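Local atomic coordinates of 3-oxoacyl-[acyl-carrier-protein] synthase 3 (Micrococcus luteus NCTC 2665, PDB entry 4EWP), a protein that probably catalyses the first condensation of bacterial fatty acid synthesis, joining an acyl primer from coenzyme A to malonyl-ACP with release of carbon dioxide. Residues Ser154-Pro159 with Met231-Leu236; Asp161-Phe166 with Leu236-Pro241; Ser82-Val87 with His107-Thr112; Val64-Ala69 with Leu146-Glu151; Pro11-Ile16 with Asp181-Ser186. All coordinates share one frame; numbering follows the deposited sequence.

How the contacts relate
The five contacts illustrate how a thiolase-type fold joins its sheet to helices and loops. Contacts 3, 4 and 5 all reach the five-stranded sheet from strand 13-22 to strand 116-120. Contacts 3 and 4 touch, with centres about 13 Å apart, whereas contact 5 lies at the sheet edge. Contacts 1 and 2, their centres about 11 Å apart, share Leu236 and a water; both fasten the loop between strands 144-152 and 170-180. Contacts 1 and 5 are about 40 Å apart, centre to centre. In sequence contact 5 opens first; contact 4, enclosing contact 3, is complete before contacts 1 and 2 open. Contacts 1, 2 and 4 lie near the predicted catalytic residues, contacts 3 and 5 away from them.

Contact 1 (Ser154-Pro159 with Met231-Leu236)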
# COMPACT_ATOMS: atom_id res chain seq x y z
N SER A 154 -1.12 16.03 -10.42
CA SER A 154 -1.81 17.26 -10.74
C SER A 154 -3.19 17.29 -10.06
O SER A 154 -3.79 18.35 -9.91
CB SER A 154 -1.92 17.47 -12.26
OG SER A 154 -2.52 16.35 -12.88
N ASP A 155 -3.68 16.13 -9.63
CA ASP A 155 -4.95 16.10 -8.91
C ASP A 155 -4.86 16.65 -7.50
O ASP A 155 -5.88 17.01 -6.92
CB ASP A 155 -5.53 14.69 -8.85
CG ASP A 155 -6.22 14.30 -10.12
OD1 ASP A 155 -6.73 15.21 -10.82
OD2 ASP A 155 -6.25 13.09 -10.41
N VAL A 156 -3.64 16.71 -6.95
CA VAL A 156 -3.44 17.20 -5.59
C VAL A 156 -2.47 18.40 -5.45
O VAL A 156 -1.85 18.58 -4.40
CB VAL A 156 -2.97 16.07 -4.65
CG1 VAL A 156 -4.12 15.13 -4.35
CG2 VAL A 156 -1.80 15.30 -5.27
N VAL A 157 -2.35 19.22 -6.48
CA VAL A 157 -1.58 20.45 -6.34
C VAL A 157 -2.50 21.66 -6.15
O VAL A 157 -3.62 21.69 -6.65
CB VAL A 157 -0.63 20.70 -7.53
CG1 VAL A 157 0.48 19.66 -7.55
CG2 VAL A 157 -1.38 20.71 -8.85
N ASP A 158 -2.02 22.64 -5.40
CA ASP A 158 -2.72 23.92 -5.28
C ASP A 158 -1.97 24.87 -6.19
O ASP A 158 -0.78 25.11 -6.01
CB ASP A 158 -2.66 24.41 -3.83
CG ASP A 158 -3.42 25.73 -3.61
OD1 ASP A 158 -3.73 26.44 -4.59
OD2 ASP A 158 -3.68 26.06 -2.43
N PRO A 159 -2.66 25.42 -7.20
CA PRO A 159 -2.07 26.31 -8.20
C PRO A 159 -1.45 27.57 -7.58
O PRO A 159 -0.60 28.21 -8.21
CB PRO A 159 -3.25 26.70 -9.09
CG PRO A 159 -4.30 25.67 -8.84
CD PRO A 159 -4.10 25.19 -7.43
N MET A 231 -8.10 26.38 -0.45
CA MET A 231 -8.77 25.18 -0.92
C MET A 231 -9.15 24.32 0.28
O MET A 231 -8.39 24.23 1.25
CB MET A 231 -7.86 24.38 -1.86
CG MET A 231 -7.40 25.14 -3.11
SD MET A 231 -6.37 24.15 -4.23
CE MET A 231 -7.49 22.83 -4.66
N LEU A 232 -10.31 23.69 0.23
CA LEU A 232 -10.67 22.67 1.21
C LEU A 232 -10.18 21.29 0.74
O LEU A 232 -9.80 20.45 1.55
CB LEU A 232 -12.18 22.65 1.46
CG LEU A 232 -12.73 23.55 2.58
CD1 LEU A 232 -11.73 24.62 3.00
CD2 LEU A 232 -14.05 24.18 2.16
N TRP A 233 -10.19 21.06 -0.57
CA TRP A 233 -9.60 19.85 -1.12
C TRP A 233 -8.13 19.81 -0.68
O TRP A 233 -7.39 20.75 -0.93
CB TRP A 233 -9.71 19.86 -2.64
CG TRP A 233 -9.01 18.71 -3.32
CD1 TRP A 233 -7.88 18.77 -4.09
CD2 TRP A 233 -9.39 17.33 -3.28
NE1 TRP A 233 -7.54 17.51 -4.54
CE2 TRP A 233 -8.45 16.61 -4.06
CE3 TRP A 233 -10.44 16.63 -2.68
CZ2 TRP A 233 -8.54 15.23 -4.24
CZ3 TRP A 233 -10.52 15.25 -2.86
CH2 TRP A 233 -9.57 14.57 -3.63
N PRO A 234 -7.73 18.74 0.01
CA PRO A 234 -6.35 18.69 0.50
C PRO A 234 -5.36 18.66 -0.66
O PRO A 234 -5.59 17.98 -1.66
CB PRO A 234 -6.28 17.35 1.25
CG PRO A 234 -7.69 17.00 1.55
CD PRO A 234 -8.50 17.56 0.41
N THR A 235 -4.27 19.41 -0.51
CA THR A 235 -3.24 19.44 -1.54
C THR A 235 -1.86 19.29 -0.93
O THR A 235 -1.68 19.51 0.26
CB THR A 235 -3.30 20.74 -2.35
OG1 THR A 235 -3.19 21.86 -1.45
CG2 THR A 235 -4.60 20.82 -3.11
N LEU A 236 -0.90 18.93 -1.77
CA LEU A 236 0.46 18.66 -1.35
C LEU A 236 1.21 19.94 -0.99
O LEU A 236 0.99 21.01 -1.58
CB LEU A 236 1.18 17.91 -2.48
CG LEU A 236 2.06 16.70 -2.21
CD1 LEU A 236 1.48 15.82 -1.14
CD2 LEU A 236 2.23 15.91 -3.51
O HOH W 1 0.42 22.07 -4.38
O HOH W 2 -5.42 27.90 -1.26
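Val156 O takes a hydrogen bond from Leu236 N at 2.8 Å, nearly straight at 170°. One residue earlier, Asp155 O receives the indole Trp233 NE1 at 2.9 Å. The donor lies in the plane of that carbonyl, while the oxygen stands slightly off the plane of the ring. A main-chain and a side-chain N-H thus hold successive carbonyls, and Val156 CG1 packs 4.4 Å from Trp233 CZ2. Further on, the Asp158 and Met231 side chains run alongside one another, pointing opposite ways. With Asp158 CG anti to the backbone N (chi1 -178°), the carboxylate lies against the thioether, its CG 3.4 Å from Met231 SD. Asp158 OD1 is bonded to Thr160 OG1, and a water links Asp158 OD2 with Met231 N. Thr235 OG1 rests 3.5 Å from Asp158 CB, and a second water joins Asp158 N to Leu236 O. At the other end, the carboxylate of Asp155 forms salt bridges with Arg152 and with Arg210 of the second subunit, while Trp233 N bonds Glu214 of that subunit. This is the dimer-facing loop region of a FabH-type thiolase fold, where Leu236 comes within about 7 Å of the predicted catalytic Cys123, side chain to side chain.

Contact 2 (Asp161-Phe166 with Leu236-Pro241)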
# COMPACT_ATOMS: atom_id res chain seq x y z
N ASP A 161 0.13 27.41 -4.68
CA ASP A 161 1.22 26.93 -3.82
C ASP A 161 2.60 27.13 -4.43
O ASP A 161 2.89 26.61 -5.51
CB ASP A 161 1.01 25.45 -3.47
CG ASP A 161 2.28 24.79 -2.93
OD1 ASP A 161 2.76 25.23 -1.86
OD2 ASP A 161 2.77 23.82 -3.57
N ARG A 162 3.47 27.87 -3.73
CA ARG A 162 4.84 28.01 -4.23
C ARG A 162 5.86 27.06 -3.59
O ARG A 162 7.05 27.15 -3.88
CB ARG A 162 5.33 29.47 -4.21
CG ARG A 162 4.62 30.41 -3.25
CD ARG A 162 4.78 31.87 -3.70
NE ARG A 162 6.11 32.15 -4.24
CZ ARG A 162 7.13 32.60 -3.52
NH1 ARG A 162 6.97 32.84 -2.22
NH2 ARG A 162 8.31 32.82 -4.09
N SER A 163 5.41 26.12 -2.76
CA SER A 163 6.37 25.18 -2.17
C SER A 163 6.64 23.98 -3.07
O SER A 163 7.76 23.47 -3.10
CB SER A 163 5.94 24.71 -0.77
OG SER A 163 4.86 23.79 -0.82
N ILE A 164 5.64 23.53 -3.82
CA ILE A 164 5.81 22.29 -4.57
C ILE A 164 4.97 22.16 -5.85
O ILE A 164 5.36 21.46 -6.78
CB ILE A 164 5.51 21.07 -3.68
CG1 ILE A 164 6.06 19.77 -4.29
CG2 ILE A 164 4.02 20.97 -3.42
CD1 ILE A 164 6.14 18.62 -3.32
N SER A 165 3.83 22.84 -5.90
CA SER A 165 2.88 22.64 -7.00
C SER A 165 3.53 22.57 -8.39
O SER A 165 3.33 21.61 -9.12
CB SER A 165 1.81 23.74 -6.99
OG SER A 165 2.36 24.99 -7.39
N PHE A 166 4.29 23.59 -8.74
CA PHE A 166 4.79 23.71 -10.11
C PHE A 166 5.88 22.68 -10.43
O PHE A 166 6.26 22.53 -11.59
CB PHE A 166 5.32 25.11 -10.35
CG PHE A 166 6.44 25.49 -9.44
CD1 PHE A 166 6.18 26.06 -8.20
CD2 PHE A 166 7.75 25.23 -9.80
CE1 PHE A 166 7.21 26.39 -7.35
CE2 PHE A 166 8.79 25.56 -8.96
CZ PHE A 166 8.52 26.14 -7.72
N LEU A 236 -0.90 18.93 -1.77
CA LEU A 236 0.46 18.66 -1.35
C LEU A 236 1.21 19.94 -0.99
O LEU A 236 0.99 21.01 -1.58
CB LEU A 236 1.18 17.91 -2.48
CG LEU A 236 2.06 16.70 -2.21
CD1 LEU A 236 1.48 15.82 -1.14
CD2 LEU A 236 2.23 15.91 -3.51
N ARG A 237 2.09 19.85 -0.01
CA ARG A 237 2.88 20.99 0.44
C ARG A 237 4.21 20.45 0.94
O ARG A 237 4.32 19.26 1.27
CB ARG A 237 2.10 21.77 1.52
CG ARG A 237 2.86 22.09 2.79
CD ARG A 237 2.88 20.94 3.78
NE ARG A 237 4.22 20.73 4.34
CZ ARG A 237 4.83 21.58 5.16
NH1 ARG A 237 4.23 22.70 5.54
NH2 ARG A 237 6.05 21.30 5.61
N GLN A 238 5.23 21.30 0.98
CA GLN A 238 6.50 20.87 1.56
C GLN A 238 7.29 22.02 2.17
O GLN A 238 7.19 23.17 1.75
CB GLN A 238 7.36 20.16 0.52
CG GLN A 238 8.02 21.12 -0.47
CD GLN A 238 9.00 20.42 -1.39
OE1 GLN A 238 9.36 19.27 -1.18
NE2 GLN A 238 9.43 21.13 -2.43
N ASP A 239 8.10 21.67 3.17
CA ASP A 239 9.15 22.56 3.64
C ASP A 239 10.35 22.39 2.69
O ASP A 239 11.18 21.49 2.87
CB ASP A 239 9.53 22.16 5.06
CG ASP A 239 10.71 22.95 5.59
OD1 ASP A 239 11.30 23.69 4.80
OD2 ASP A 239 11.04 22.83 6.79
N GLY A 240 10.43 23.24 1.67
CA GLY A 240 11.44 23.13 0.62
C GLY A 240 12.87 23.00 1.10
O GLY A 240 13.58 22.06 0.74
N PRO A 241 13.33 23.96 1.91
CA PRO A 241 14.70 23.93 2.44
C PRO A 241 15.03 22.67 3.23
O PRO A 241 16.13 22.13 3.07
CB PRO A 241 14.75 25.17 3.34
CG PRO A 241 13.79 26.11 2.72
CD PRO A 241 12.64 25.22 2.25
O HOH W 1 0.42 22.07 -4.38
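Ser163 and Ile164 lie beside Gln238 and Arg237, with the CA atoms of Ser163 and Gln238 5.7 Å apart, but no bond links backbone to backbone across the contact. The organising motif is an Asx turn headed by Asp161, which shapes the loop before it meets the short strand 236-238 of this thiolase-type fold. Asp161 CG stands anti to the backbone N (chi1 163°), and the carboxylate is turned back over its own loop. Its OD1 takes Ser163 N from above the carboxylate plane and Ser163 OG through the syn lone pair. Its OD2 takes Ile164 N and Ser165 N from one face of the plane, Ser165 N at 2.7 Å. A water bonded to Asp161 OD2 also bonds Leu236 O, carrying the grip across to the strand. Held in this way, Ser163 OG accepts Gln238 N at 3.1 Å. An alanine at Asp161 would probably leave the three N-H groups without their acceptor and set the Ser163 hydroxyl free to turn away from Gln238 N. The amide of Gln238 returns the clasp: its NE2 donates to Ser163 O at 3.0 Å, the donor tilted 31° from the carbonyl plane. Ile164, whose side chain is about 6 Å from that of Asn306, a predicted active-site residue, packs against both Leu236 and Gln238. Its CG2 rests 3.5 Å from Leu236 O. The Ile164 side chain lies across that of Gln238, nearly perpendicular to it, with Ile164 CD1 3.9 Å from Gln238 CD.

Contact 3 (Ser82-Val87 with His107-Thr112); sequences SDLDAV and HEIGAT
Leu84 reaches across to Ala111 and Ile109, and its side chain can be followed outward atom by atom. Its CB already lies 4.4 Å from Ala111 CB. CG is set anti to the carbonyl carbon, beside the backbone N (chi1 -59°), and from there the two methyls part. CD1 continues the chain outward, anti to CA (chi2 167°), and does the touching: it meets Ile109 CD1 at 3.7 Å and Ala111 CB at 4.1 Å, the two larger side chains crossing at about a right angle. The same methyl lies 3.9 Å from Leu146 CB, on the neighbouring strand 144-152. The contact belongs to a beta-alpha-beta crossover, in which strand 86-90 leads through helix 101-108 to strand 116-120, and the two strands run parallel side by side. Where the helix ends, Gly110 turns to a positive phi of 80° and completes a Schellman motif. A side chain at these backbone angles would press on the carbonyl oxygen of Ile109, so the turn itself calls for glycine. The chain then brings Ala111 beside strand 86-90, where its CB is also 4.2 Å from Val87 CG2. Helix 62-76 covers the apolar cluster from another direction, Leu74 touching Leu84 while Val67 and Ala70 touch Ile109. On the polar side a water lies 2.6 Å from Ala111 O and 3.0 Å from Leu84 O, placed to donate to either; with more acceptors around it than protons, it probably cannot serve all of them at once.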
# COMPACT_ATOMS: atom_id res chain seq x y z
N SER A 82 -0.58 -12.91 -18.19
CA SER A 82 -0.76 -14.16 -17.46
C SER A 82 0.54 -14.76 -16.93
O SER A 82 0.51 -15.66 -16.10
CB SER A 82 -1.51 -15.18 -18.32
OG SER A 82 -0.96 -15.24 -19.62
N ASP A 83 1.68 -14.27 -17.42
CA ASP A 83 2.96 -14.70 -16.87
C ASP A 83 3.29 -14.05 -15.53
O ASP A 83 4.18 -14.51 -14.83
CB ASP A 83 4.09 -14.45 -17.87
CG ASP A 83 3.96 -15.30 -19.13
OD1 ASP A 83 3.74 -16.53 -19.00
OD2 ASP A 83 4.06 -14.74 -20.24
N LEU A 84 2.57 -12.99 -15.16
CA LEU A 84 2.86 -12.30 -13.90
C LEU A 84 2.29 -13.03 -12.67
O LEU A 84 1.19 -13.56 -12.71
CB LEU A 84 2.32 -10.87 -13.94
CG LEU A 84 2.84 -9.94 -15.04
CD1 LEU A 84 1.96 -8.69 -15.10
CD2 LEU A 84 4.33 -9.57 -14.86
N ASP A 85 3.05 -13.05 -11.58
CA ASP A 85 2.64 -13.75 -10.36
C ASP A 85 2.27 -12.75 -9.28
O ASP A 85 1.80 -13.15 -8.22
CB ASP A 85 3.79 -14.62 -9.83
CG ASP A 85 4.30 -15.60 -10.84
OD1 ASP A 85 3.49 -16.08 -11.67
OD2 ASP A 85 5.52 -15.88 -10.82
N ALA A 86 2.51 -11.46 -9.54
CA ALA A 86 2.16 -10.39 -8.60
C ALA A 86 2.20 -9.03 -9.28
O ALA A 86 2.98 -8.82 -10.22
CB ALA A 86 3.10 -10.40 -7.41
N VAL A 87 1.38 -8.11 -8.80
CA VAL A 87 1.27 -6.78 -9.38
C VAL A 87 1.34 -5.79 -8.23
O VAL A 87 0.49 -5.82 -7.35
CB VAL A 87 -0.09 -6.57 -10.11
CG1 VAL A 87 -0.24 -5.14 -10.56
CG2 VAL A 87 -0.24 -7.53 -11.29
N HIS A 107 -6.26 -6.77 -13.86
CA HIS A 107 -7.34 -7.23 -14.72
C HIS A 107 -7.16 -6.77 -16.15
O HIS A 107 -7.28 -7.57 -17.08
CB HIS A 107 -8.71 -6.78 -14.21
CG HIS A 107 -9.81 -7.03 -15.20
ND1 HIS A 107 -10.11 -8.30 -15.65
CD2 HIS A 107 -10.64 -6.18 -15.84
CE1 HIS A 107 -11.09 -8.22 -16.53
NE2 HIS A 107 -11.43 -6.95 -16.66
N GLU A 108 -6.88 -5.48 -16.32
CA GLU A 108 -6.78 -4.88 -17.66
C GLU A 108 -5.68 -5.52 -18.48
O GLU A 108 -5.83 -5.69 -19.69
CB GLU A 108 -6.51 -3.37 -17.57
CG GLU A 108 -7.39 -2.59 -16.61
CD GLU A 108 -8.79 -2.36 -17.15
OE1 GLU A 108 -9.11 -2.93 -18.21
OE2 GLU A 108 -9.56 -1.61 -16.50
N ILE A 109 -4.57 -5.87 -17.83
CA ILE A 109 -3.43 -6.40 -18.57
C ILE A 109 -3.46 -7.91 -18.66
O ILE A 109 -2.53 -8.52 -19.18
CB ILE A 109 -2.07 -5.96 -17.98
CG1 ILE A 109 -1.83 -6.60 -16.61
CG2 ILE A 109 -1.97 -4.44 -17.95
CD1 ILE A 109 -0.58 -6.10 -15.91
N GLY A 110 -4.52 -8.54 -18.16
CA GLY A 110 -4.65 -9.98 -18.30
C GLY A 110 -3.84 -10.80 -17.30
O GLY A 110 -3.55 -11.97 -17.56
N ALA A 111 -3.51 -10.19 -16.15
CA ALA A 111 -2.76 -10.87 -15.08
C ALA A 111 -3.62 -11.66 -14.08
O ALA A 111 -3.07 -12.38 -13.23
CB ALA A 111 -1.91 -9.86 -14.32
N THR A 112 -4.94 -11.51 -14.14
CA THR A 112 -5.81 -12.29 -13.27
C THR A 112 -5.41 -13.76 -13.39
O THR A 112 -5.20 -14.25 -14.50
CB THR A 112 -7.29 -12.11 -13.64
OG1 THR A 112 -7.61 -10.72 -13.59
CG2 THR A 112 -8.21 -12.85 -12.64
O HOH W 3 -1.47 -14.36 -13.82

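Contact 4 (Val64-Ala69 with Leu146-Glu151); sequences VMAVGA and LVVGVE
Ala66 and Met65 give up the most surface here, and both press on the valines of strand 146-151. Ala66 does so with its single methyl: Ala66 CB sits 3.7 Å from Val148 CG1 and 4.1 Å from Val150 CG1. A side chain this small lets the helix come close, and the axes of 64-69 and 146-151 approach to 8.4 Å while running largely antiparallel, at 146°. Val148 CG1, anti to its backbone N, is directed at the helix. Val150 is rotated differently: its chi1 of 51° places CG1 between the backbone N and the carbonyl carbon, where it meets the Ala66 methyl; the other branch, Val150 CG2, lies over the backbone between the two helix residues, 4.1 Å from Ala66 N and 4.2 Å from Met65 CB. Met65 goes further along the strand than the other helix residues. Its chain bends at chi3, and the terminal CE reaches Glu151 O at 3.3 Å, a methyl resting against a backbone carbonyl. The Glu151 side chain itself starts away from the helix, and its OE1 accepts from Val92 N and is hydrogen-bonded to the hydroxyls of Thr91 and Thr93. That side chain is about 6 Å from the side chain of Cys123, the predicted nucleophile, which places the end of the strand beside the catalytic pocket. Helix 62-76 thus packs across one face of the sheet, with Met65 and Ala69 touching Ala172 of strand 170-180, Val105 of helix 101-108 against Ala66, and strand 86-90 bonded to strand 144-152 through Leu146 and Val148.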
# COMPACT_ATOMS: atom_id res chain seq x y z
N VAL A 64 -5.17 3.92 -16.24
CA VAL A 64 -4.86 4.05 -17.65
C VAL A 64 -3.34 4.13 -17.87
O VAL A 64 -2.77 3.38 -18.67
CB VAL A 64 -5.56 5.26 -18.27
CG1 VAL A 64 -4.94 5.61 -19.63
CG2 VAL A 64 -7.04 4.95 -18.44
N MET A 65 -2.69 5.04 -17.16
CA MET A 65 -1.25 5.25 -17.28
C MET A 65 -0.47 4.00 -16.83
O MET A 65 0.48 3.59 -17.50
CB MET A 65 -0.80 6.49 -16.49
CG MET A 65 -1.44 7.81 -17.02
SD MET A 65 -0.58 9.26 -16.38
CE MET A 65 -1.12 9.30 -14.67
N ALA A 66 -0.88 3.40 -15.71
CA ALA A 66 -0.20 2.22 -15.19
C ALA A 66 -0.24 1.09 -16.21
O ALA A 66 0.73 0.36 -16.39
CB ALA A 66 -0.82 1.77 -13.86
N VAL A 67 -1.37 0.96 -16.89
CA VAL A 67 -1.57 -0.13 -17.83
C VAL A 67 -0.67 0.01 -19.06
O VAL A 67 -0.06 -0.96 -19.51
CB VAL A 67 -3.06 -0.24 -18.23
CG1 VAL A 67 -3.26 -1.00 -19.55
CG2 VAL A 67 -3.83 -0.90 -17.11
N GLY A 68 -0.61 1.22 -19.60
CA GLY A 68 0.25 1.48 -20.75
C GLY A 68 1.69 1.15 -20.39
O GLY A 68 2.38 0.45 -21.13
N ALA A 69 2.15 1.65 -19.25
CA ALA A 69 3.52 1.38 -18.83
C ALA A 69 3.70 -0.13 -18.67
O ALA A 69 4.66 -0.71 -19.18
CB ALA A 69 3.88 2.13 -17.53
N LEU A 146 5.35 -7.54 -11.39
CA LEU A 146 5.23 -6.25 -12.05
C LEU A 146 5.24 -5.16 -10.99
O LEU A 146 4.50 -5.25 -10.02
CB LEU A 146 3.93 -6.19 -12.85
CG LEU A 146 3.60 -4.82 -13.44
CD1 LEU A 146 4.55 -4.46 -14.60
CD2 LEU A 146 2.16 -4.80 -13.88
N VAL A 147 6.08 -4.14 -11.17
CA VAL A 147 6.09 -2.98 -10.26
C VAL A 147 5.81 -1.71 -11.06
O VAL A 147 6.47 -1.44 -12.06
CB VAL A 147 7.45 -2.83 -9.53
CG1 VAL A 147 7.41 -1.61 -8.61
CG2 VAL A 147 7.78 -4.08 -8.75
N VAL A 148 4.81 -0.95 -10.63
CA VAL A 148 4.44 0.26 -11.32
C VAL A 148 4.49 1.44 -10.37
O VAL A 148 3.80 1.45 -9.35
CB VAL A 148 3.02 0.17 -11.92
CG1 VAL A 148 2.70 1.45 -12.67
CG2 VAL A 148 2.95 -0.99 -12.89
N GLY A 149 5.32 2.43 -10.68
CA GLY A 149 5.29 3.68 -9.94
C GLY A 149 4.44 4.60 -10.79
O GLY A 149 4.74 4.78 -11.98
N VAL A 150 3.38 5.17 -10.23
CA VAL A 150 2.42 5.93 -11.05
C VAL A 150 1.69 6.98 -10.23
O VAL A 150 1.32 6.74 -9.08
CB VAL A 150 1.40 4.98 -11.77
CG1 VAL A 150 0.76 4.00 -10.80
CG2 VAL A 150 0.34 5.77 -12.53
N GLU A 151 1.50 8.16 -10.80
CA GLU A 151 0.87 9.26 -10.09
C GLU A 151 0.18 10.20 -11.05
O GLU A 151 0.69 10.50 -12.14
CB GLU A 151 1.92 10.08 -9.32
CG GLU A 151 2.81 9.32 -8.34
CD GLU A 151 2.12 8.96 -7.04
OE1 GLU A 151 0.88 9.01 -6.97
OE2 GLU A 151 2.83 8.61 -6.07

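Contact 5 (Pro11-Ile16 with Asp181-Ser186); sequences PAASRI and DEPGIS
Asp181 meets Ala12 through its backbone, its carbonyl O lying 3.7 Å from Ala12 CB. Here the chain leaves strand 170-180 and passes beside its neighbour 13-22, an outermost strand of the five-stranded sheet of this thiolase-type fold. After Glu182 comes Pro183, whose CA is met by Ala13 CB at 3.5 Å. Gly184 N then gives Ser14 O a hydrogen bond of 2.9 Å, weak because it is bent to 130°. A side chain on Gly184 would collide with Arg15 CB and Ser14 O, so the close passage depends on glycine. Two waters bridge the segments: one molecule accepts from Ser14 N and Ile185 N, and another joins Ile16 N to Gly184 O. Ile185 O bonds Gln7 of the second subunit. Ile185 itself turns inward, with CG1 anti to the carbonyl carbon (chi1 -55°). An alanine here would keep the CB contact with Ser14 OG but would probably open a gap beside Ile16 CG1, which would lose the Ile185 methyl it rests on. The hydroxyl of Ser14, bonded to Asp134 of helix 125-138, lies 3.7 Å from Ile185 CD1, and that same methyl is 4.1 Å from Ile16 CG1.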
# COMPACT_ATOMS: atom_id res chain seq x y z
N PRO A 11 14.83 -19.35 -5.94
CA PRO A 11 15.84 -19.22 -6.99
C PRO A 11 17.07 -18.55 -6.39
O PRO A 11 16.99 -18.05 -5.26
CB PRO A 11 15.17 -18.29 -7.99
CG PRO A 11 14.33 -17.38 -7.13
CD PRO A 11 13.84 -18.25 -5.98
N ALA A 12 18.18 -18.53 -7.12
CA ALA A 12 19.42 -17.93 -6.64
C ALA A 12 19.31 -16.42 -6.45
O ALA A 12 19.86 -15.86 -5.49
CB ALA A 12 20.56 -18.26 -7.62
N ALA A 13 18.61 -15.74 -7.36
CA ALA A 13 18.60 -14.29 -7.35
C ALA A 13 17.47 -13.72 -8.20
O ALA A 13 16.58 -14.45 -8.64
CB ALA A 13 19.96 -13.75 -7.82
N SER A 14 17.51 -12.42 -8.43
CA SER A 14 16.43 -11.75 -9.14
C SER A 14 17.01 -10.73 -10.11
O SER A 14 18.21 -10.43 -10.06
CB SER A 14 15.57 -10.99 -8.14
OG SER A 14 16.39 -10.06 -7.45
N ARG A 15 16.17 -10.16 -10.97
CA ARG A 15 16.68 -9.19 -11.94
C ARG A 15 15.54 -8.45 -12.61
O ARG A 15 14.45 -9.01 -12.81
CB ARG A 15 17.60 -9.88 -12.95
CG ARG A 15 17.24 -9.73 -14.43
CD ARG A 15 18.31 -10.40 -15.31
NE ARG A 15 18.03 -10.28 -16.74
CZ ARG A 15 17.56 -11.27 -17.51
NH1 ARG A 15 17.33 -12.47 -16.99
NH2 ARG A 15 17.32 -11.06 -18.81
N ILE A 16 15.78 -7.19 -12.94
CA ILE A 16 14.81 -6.39 -13.67
C ILE A 16 14.96 -6.77 -15.14
O ILE A 16 16.03 -6.57 -15.72
CB ILE A 16 15.08 -4.88 -13.48
CG1 ILE A 16 14.81 -4.48 -12.02
CG2 ILE A 16 14.24 -4.04 -14.46
CD1 ILE A 16 15.21 -3.05 -11.66
N ASP A 181 19.39 -16.45 -12.44
CA ASP A 181 20.55 -17.23 -12.01
C ASP A 181 21.64 -16.34 -11.44
O ASP A 181 22.34 -16.72 -10.49
CB ASP A 181 21.14 -18.01 -13.19
CG ASP A 181 20.39 -19.31 -13.48
OD1 ASP A 181 19.59 -19.73 -12.61
OD2 ASP A 181 20.61 -19.91 -14.56
N GLU A 182 21.81 -15.17 -12.03
CA GLU A 182 22.82 -14.23 -11.56
C GLU A 182 22.18 -13.04 -10.87
O GLU A 182 21.15 -12.54 -11.32
CB GLU A 182 23.69 -13.77 -12.73
CG GLU A 182 24.58 -14.87 -13.30
CD GLU A 182 25.73 -15.24 -12.38
OE1 GLU A 182 26.26 -14.35 -11.68
OE2 GLU A 182 26.11 -16.43 -12.35
N PRO A 183 22.79 -12.58 -9.77
CA PRO A 183 22.35 -11.41 -9.00
C PRO A 183 22.17 -10.18 -9.89
O PRO A 183 23.14 -9.73 -10.50
CB PRO A 183 23.52 -11.16 -8.05
CG PRO A 183 24.20 -12.48 -7.93
CD PRO A 183 24.05 -13.14 -9.26
N GLY A 184 20.95 -9.65 -9.97
CA GLY A 184 20.68 -8.46 -10.75
C GLY A 184 20.17 -7.29 -9.93
O GLY A 184 20.07 -6.17 -10.43
N ILE A 185 19.85 -7.56 -8.66
CA ILE A 185 19.37 -6.52 -7.73
C ILE A 185 20.10 -6.65 -6.39
O ILE A 185 20.00 -7.67 -5.71
CB ILE A 185 17.85 -6.65 -7.50
CG1 ILE A 185 17.09 -6.62 -8.83
CG2 ILE A 185 17.33 -5.57 -6.57
CD1 ILE A 185 15.58 -6.72 -8.68
N SER A 186 20.83 -5.62 -6.02
CA SER A 186 21.61 -5.64 -4.78
C SER A 186 20.69 -5.46 -3.57
O SER A 186 19.55 -5.02 -3.72
CB SER A 186 22.67 -4.54 -4.80
OG SER A 186 22.09 -3.27 -4.56
O HOH W 4 19.36 -10.27 -7.26
O HOH W 5 18.32 -5.86 -12.55